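Local coordinates for protein type III restriction-modification enzyme EcoP15I Res subunit (Escherichia coli, PDB 4ZCF) that restricts foreign DNA together with its Mod partner, recognising paired inversely oriented 5'-CAGCAG-3' sites and cutting 25-27 base pairs downstream of one of them, at residues L41-L46 against I107-I112; H168-A173 against D214-V219. All blocks are in the same frame, centred on the assembly; numbering follows the deposited sequence.

Interaction 1 (L41-L46 against I107-I112); sequences LANPEL and INKFII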
loop_
_atom_site.group_PDB
_atom_site.type_symbol
_atom_site.label_atom_id
_atom_site.label_comp_id
_atom_site.label_asym_id
_atom_site.label_seq_id
_atom_site.Cartn_x
_atom_site.Cartn_y
_atom_site.Cartn_z
ATOM N N LEU C 41 -18.491 6.202 -14.308
ATOM C CA LEU C 41 -17.589 5.049 -14.240
ATOM C C LEU C 41 -17.615 4.176 -15.499
ATOM O O LEU C 41 -16.610 3.534 -15.816
ATOM C CB LEU C 41 -17.900 4.175 -12.994
ATOM C CG LEU C 41 -18.153 4.862 -11.640
ATOM C CD1 LEU C 41 -19.334 4.284 -10.985
ATOM C CD2 LEU C 41 -17.017 4.690 -10.733
ATOM N N ALA C 42 -18.770 4.076 -16.169
ATOM C CA ALA C 42 -18.881 3.217 -17.352
ATOM C C ALA C 42 -18.675 3.968 -18.659
ATOM O O ALA C 42 -18.763 5.192 -18.697
ATOM C CB ALA C 42 -20.212 2.458 -17.356
ATOM N N ASN C 43 -18.389 3.219 -19.725
ATOM C CA ASN C 43 -18.193 3.752 -21.066
ATOM C C ASN C 43 -19.532 4.071 -21.726
ATOM O O ASN C 43 -20.499 3.345 -21.488
ATOM C CB ASN C 43 -17.544 2.682 -21.947
ATOM C CG ASN C 43 -16.071 2.757 -22.177
ATOM O OD1 ASN C 43 -15.359 3.702 -21.803
ATOM N ND2 ASN C 43 -15.594 1.735 -22.832
ATOM N N PRO C 44 -19.576 5.037 -22.687
ATOM C CA PRO C 44 -20.810 5.230 -23.471
ATOM C C PRO C 44 -21.027 4.004 -24.373
ATOM O O PRO C 44 -20.052 3.384 -24.823
ATOM C CB PRO C 44 -20.496 6.468 -24.329
ATOM C CG PRO C 44 -19.267 7.082 -23.721
ATOM C CD PRO C 44 -18.504 5.942 -23.157
ATOM N N GLU C 45 -22.289 3.626 -24.611
ATOM C CA GLU C 45 -22.585 2.495 -25.489
ATOM C C GLU C 45 -22.520 2.999 -26.936
ATOM O O GLU C 45 -23.332 3.830 -27.327
ATOM C CB GLU C 45 -23.960 1.912 -25.168
ATOM N N LEU C 46 -21.500 2.562 -27.698
ATOM C CA LEU C 46 -21.311 2.955 -29.098
ATOM C C LEU C 46 -22.123 2.030 -30.011
ATOM O O LEU C 46 -21.661 0.944 -30.394
ATOM C CB LEU C 46 -19.816 2.996 -29.483
ATOM C CG LEU C 46 -19.475 3.695 -30.799
ATOM C CD1 LEU C 46 -19.803 5.189 -30.734
ATOM C CD2 LEU C 46 -18.016 3.479 -31.164
ATOM N N ILE C 107 -14.799 7.172 -25.609
ATOM C CA ILE C 107 -14.583 5.866 -25.001
ATOM C C ILE C 107 -13.321 6.113 -24.139
ATOM O O ILE C 107 -12.311 6.595 -24.657
ATOM C CB ILE C 107 -14.408 4.731 -26.061
ATOM C CG1 ILE C 107 -15.562 4.696 -27.107
ATOM C CG2 ILE C 107 -14.177 3.356 -25.403
ATOM C CD1 ILE C 107 -16.971 4.218 -26.610
ATOM N N ASN C 108 -13.422 5.898 -22.814
ATOM C CA ASN C 108 -12.303 6.196 -21.917
ATOM C C ASN C 108 -11.781 5.007 -21.094
ATOM O O ASN C 108 -10.876 5.178 -20.271
ATOM C CB ASN C 108 -12.646 7.411 -21.025
ATOM C CG ASN C 108 -13.724 7.160 -20.005
ATOM O OD1 ASN C 108 -14.825 6.689 -20.322
ATOM N ND2 ASN C 108 -13.445 7.523 -18.757
ATOM N N LYS C 109 -12.364 3.818 -21.306
ATOM C CA LYS C 109 -12.003 2.600 -20.593
ATOM C C LYS C 109 -11.797 1.435 -21.552
ATOM O O LYS C 109 -12.704 1.062 -22.298
ATOM C CB LYS C 109 -12.997 2.304 -19.458
ATOM C CG LYS C 109 -12.715 3.174 -18.236
ATOM C CD LYS C 109 -13.486 2.790 -17.016
ATOM C CE LYS C 109 -13.357 3.904 -16.007
ATOM N NZ LYS C 109 -14.121 3.603 -14.757
ATOM N N PHE C 110 -10.556 0.922 -21.580
ATOM C CA PHE C 110 -10.109 -0.137 -22.487
ATOM C C PHE C 110 -9.343 -1.222 -21.726
ATOM O O PHE C 110 -8.586 -0.914 -20.805
ATOM C CB PHE C 110 -9.180 0.455 -23.580
ATOM C CG PHE C 110 -9.700 1.664 -24.328
ATOM C CD1 PHE C 110 -9.549 2.946 -23.807
ATOM C CD2 PHE C 110 -10.281 1.529 -25.579
ATOM C CE1 PHE C 110 -10.052 4.064 -24.491
ATOM C CE2 PHE C 110 -10.765 2.649 -26.273
ATOM C CZ PHE C 110 -10.645 3.907 -25.725
ATOM N N ILE C 111 -9.512 -2.482 -22.146
ATOM C CA ILE C 111 -8.784 -3.623 -21.590
ATOM C C ILE C 111 -7.790 -4.116 -22.674
ATOM O O ILE C 111 -8.224 -4.455 -23.781
ATOM C CB ILE C 111 -9.698 -4.763 -21.017
ATOM C CG1 ILE C 111 -10.753 -4.197 -20.027
ATOM C CG2 ILE C 111 -8.837 -5.846 -20.340
ATOM C CD1 ILE C 111 -11.850 -5.229 -19.464
ATOM N N ILE C 112 -6.468 -4.088 -22.370
ATOM C CA ILE C 112 -5.421 -4.589 -23.267
ATOM C C ILE C 112 -5.125 -6.002 -22.792
ATOM O O ILE C 112 -4.557 -6.168 -21.699
ATOM C CB ILE C 112 -4.103 -3.746 -23.287
ATOM C CG1 ILE C 112 -4.332 -2.327 -23.813
ATOM C CG2 ILE C 112 -3.004 -4.462 -24.105
ATOM C CD1 ILE C 112 -3.164 -1.390 -23.521
#
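The side-chain amide of N43 uses both of its ends on the backbone of N108 and K109, where strand 109-113 begins. Its OD1 accepts from two successive amides: N108 N at 3.1 Å, approaching from above the carbonyl plane of the side chain, and K109 N at 3.0 Å, a weak bond bent to 132°. On the other branch, ND2 donates to K109 O at 3.0 Å, arriving in the plane of that carbonyl on a lone pair, and makes a further hydrogen bond to the backbone carbonyl of K220. Three bonds across the contact and one beyond it thus fix the rotation of the amide. The I107 side chain crosses that of N43 at about a right angle, its CG2 3.4 Å from N43 ND2, while I107 CD1 reaches P44 CD and L46 CB, both at 4.2 Å. An alanine in place of N43 would remove all these amide bonds and would probably loosen the loop around N43 from the start of the strand.

The second polar link runs the other way. K109, extended beyond CG, carries its ammonium to L41 O, with NZ 2.7 Å from it, in the carbonyl plane and on a lone pair. F170 O and A173 O, at and just beyond the end of helix 165-172, also accept from this nitrogen, an electronegative setting that probably favours the charged form. The grip is therefore reciprocal: a loop amide holds the strand's backbone, a strand lysine holds the loop's carbonyl, and buried polar groups satisfy one another.

Interaction 2 (H168-A173 against D214-V219); sequences HDFVEA and DALRAV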
loop_
_atom_site.group_PDB
_atom_site.type_symbol
_atom_site.label_atom_id
_atom_site.label_comp_id
_atom_site.label_asym_id
_atom_site.label_seq_id
_atom_site.Cartn_x
_atom_site.Cartn_y
_atom_site.Cartn_z
ATOM N N HIS C 168 -10.173 -2.957 -9.099
ATOM C CA HIS C 168 -10.871 -1.996 -8.237
ATOM C C HIS C 168 -10.675 -0.572 -8.796
ATOM O O HIS C 168 -11.654 0.062 -9.162
ATOM C CB HIS C 168 -10.375 -2.083 -6.772
ATOM C CG HIS C 168 -10.794 -0.903 -5.941
ATOM N ND1 HIS C 168 -9.910 0.124 -5.650
ATOM C CD2 HIS C 168 -12.016 -0.570 -5.462
ATOM C CE1 HIS C 168 -10.612 1.024 -4.978
ATOM N NE2 HIS C 168 -11.884 0.648 -4.841
ATOM N N ASP C 169 -9.409 -0.122 -8.933
ATOM C CA ASP C 169 -9.020 1.200 -9.448
ATOM C C ASP C 169 -9.500 1.514 -10.860
ATOM O O ASP C 169 -9.841 2.659 -11.125
ATOM C CB ASP C 169 -7.496 1.362 -9.406
ATOM C CG ASP C 169 -6.844 1.256 -8.036
ATOM O OD1 ASP C 169 -7.578 1.298 -7.017
ATOM O OD2 ASP C 169 -5.603 1.153 -7.982
ATOM N N PHE C 170 -9.471 0.527 -11.779
ATOM C CA PHE C 170 -9.886 0.726 -13.161
ATOM C C PHE C 170 -11.403 0.919 -13.213
ATOM O O PHE C 170 -11.872 1.865 -13.834
ATOM C CB PHE C 170 -9.409 -0.445 -14.069
ATOM C CG PHE C 170 -9.927 -0.443 -15.501
ATOM C CD1 PHE C 170 -9.321 0.338 -16.477
ATOM C CD2 PHE C 170 -10.999 -1.253 -15.873
ATOM C CE1 PHE C 170 -9.782 0.318 -17.798
ATOM C CE2 PHE C 170 -11.452 -1.285 -17.198
ATOM C CZ PHE C 170 -10.853 -0.484 -18.147
ATOM N N VAL C 171 -12.151 0.021 -12.557
ATOM C CA VAL C 171 -13.610 0.059 -12.478
ATOM C C VAL C 171 -14.073 1.376 -11.782
ATOM O O VAL C 171 -14.894 2.107 -12.342
ATOM C CB VAL C 171 -14.143 -1.241 -11.795
ATOM C CG1 VAL C 171 -15.580 -1.082 -11.309
ATOM C CG2 VAL C 171 -14.023 -2.440 -12.728
ATOM N N GLU C 172 -13.477 1.691 -10.609
ATOM C CA GLU C 172 -13.766 2.863 -9.779
ATOM C C GLU C 172 -13.341 4.258 -10.295
ATOM O O GLU C 172 -13.851 5.266 -9.786
ATOM C CB GLU C 172 -13.283 2.634 -8.333
ATOM C CG GLU C 172 -14.099 1.615 -7.548
ATOM C CD GLU C 172 -15.602 1.828 -7.466
ATOM O OE1 GLU C 172 -16.054 2.996 -7.438
ATOM O OE2 GLU C 172 -16.329 0.813 -7.416
ATOM N N ALA C 173 -12.402 4.316 -11.269
ATOM C CA ALA C 173 -11.865 5.541 -11.883
ATOM C C ALA C 173 -12.935 6.379 -12.582
ATOM O O ALA C 173 -13.732 5.856 -13.357
ATOM C CB ALA C 173 -10.753 5.192 -12.856
ATOM N N ASP C 214 -17.910 -9.329 -13.372
ATOM C CA ASP C 214 -19.191 -8.587 -13.412
ATOM C C ASP C 214 -18.940 -7.072 -13.342
ATOM O O ASP C 214 -19.671 -6.290 -13.966
ATOM C CB ASP C 214 -20.114 -9.005 -12.256
ATOM C CG ASP C 214 -20.607 -10.437 -12.290
ATOM O OD1 ASP C 214 -20.686 -11.013 -13.393
ATOM O OD2 ASP C 214 -20.972 -10.962 -11.217
ATOM N N ALA C 215 -17.900 -6.666 -12.585
ATOM C CA ALA C 215 -17.527 -5.267 -12.458
ATOM C C ALA C 215 -16.938 -4.750 -13.780
ATOM O O ALA C 215 -17.277 -3.632 -14.183
ATOM C CB ALA C 215 -16.539 -5.090 -11.332
ATOM N N LEU C 216 -16.097 -5.571 -14.474
ATOM C CA LEU C 216 -15.473 -5.209 -15.753
ATOM C C LEU C 216 -16.472 -5.231 -16.894
ATOM O O LEU C 216 -16.428 -4.353 -17.760
ATOM C CB LEU C 216 -14.253 -6.074 -16.072
ATOM C CG LEU C 216 -13.023 -5.900 -15.161
ATOM C CD1 LEU C 216 -12.224 -7.151 -15.089
ATOM C CD2 LEU C 216 -12.150 -4.772 -15.615
ATOM N N ARG C 217 -17.403 -6.205 -16.879
ATOM C CA ARG C 217 -18.463 -6.302 -17.881
ATOM C C ARG C 217 -19.330 -5.019 -17.878
ATOM O O ARG C 217 -19.581 -4.458 -18.945
ATOM C CB ARG C 217 -19.304 -7.560 -17.658
ATOM C CG ARG C 217 -20.424 -7.718 -18.685
ATOM C CD ARG C 217 -21.487 -8.703 -18.271
ATOM N NE ARG C 217 -20.955 -10.059 -18.101
ATOM C CZ ARG C 217 -20.952 -10.725 -16.950
ATOM N NH1 ARG C 217 -21.455 -10.172 -15.854
ATOM N NH2 ARG C 217 -20.461 -11.953 -16.890
ATOM N N ALA C 218 -19.719 -4.532 -16.674
ATOM C CA ALA C 218 -20.540 -3.332 -16.435
ATOM C C ALA C 218 -19.910 -2.006 -16.894
ATOM O O ALA C 218 -20.628 -1.012 -17.089
ATOM C CB ALA C 218 -20.911 -3.245 -14.968
ATOM N N VAL C 219 -18.572 -1.982 -17.033
ATOM C CA VAL C 219 -17.799 -0.822 -17.483
ATOM C C VAL C 219 -18.009 -0.605 -19.018
ATOM O O VAL C 219 -17.734 0.488 -19.533
ATOM C CB VAL C 219 -16.317 -1.011 -17.036
ATOM C CG1 VAL C 219 -15.304 -0.549 -18.076
ATOM C CG2 VAL C 219 -16.067 -0.345 -15.694
#
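On helix 165-172, F170 has its CG anti to the backbone N (chi1 173°), which sends the ring out toward the 214-219 segment. V171, the next residue, holds CG1 anti to its backbone N (chi1 163°) and thereby sets CG2 beside that nitrogen, facing the 214-219 segment. L216 answers with CG anti to its carbonyl carbon (chi1 -67°), a position from which the CD2 branch reaches back to the phenylalanine.

CD2 and CE2 of F170 carry that residue's part of the contact. L216 meets the aromatic side chain at about a right angle, its CD2 lying 3.7 Å from F170 CD2, and V219 arrives obliquely with CG1 at 4.0 Å from F170 CE2. V171 CG2 projects onto the backbone of helix 212-217, 3.8 Å from A215 O, with A215 CB at 3.9 Å. Beyond it, V219 CG2 lies 4.1 Å from V171 CA, so the two valines pack one against the other. The small A215 is consistent with the close approach here, where the CA atoms of V171 and L216 are 6.5 Å apart.

F170 and L216 also rest on L184 and I111 of the parallel sheet, so the two helices share one hydrophobic floor. The charged groups of the segments lie at their flanks, where the salt bridge from R217 NH1 to D214 OD1 (2.7 Å) stays within helix 212-217. Built from apolar side-chain packing, the interface is a small greasy seam that joins two helices on one face of the parallel sheet.

How the interactions relate
The two interactions follow one another along the chain, interaction 1 closing before interaction 2 opens, and their centres lie 10 Å apart within the P-loop NTPase family portion of the Res subunit. Both converge on the parallel sheet of that portion: interaction 1 contains part of strand 109-113, and the helix pair of interaction 2 packs over it and strand 180-186. They touch directly, through the K109 ammonium and through N43 N, which lies 2.8 Å from V219 O, a probable hydrogen bond. One continuous buried cluster thus joins the 41-46 loop, strand 109-113 and the two covering helices on one side of the sheet, away from the AMP cleft.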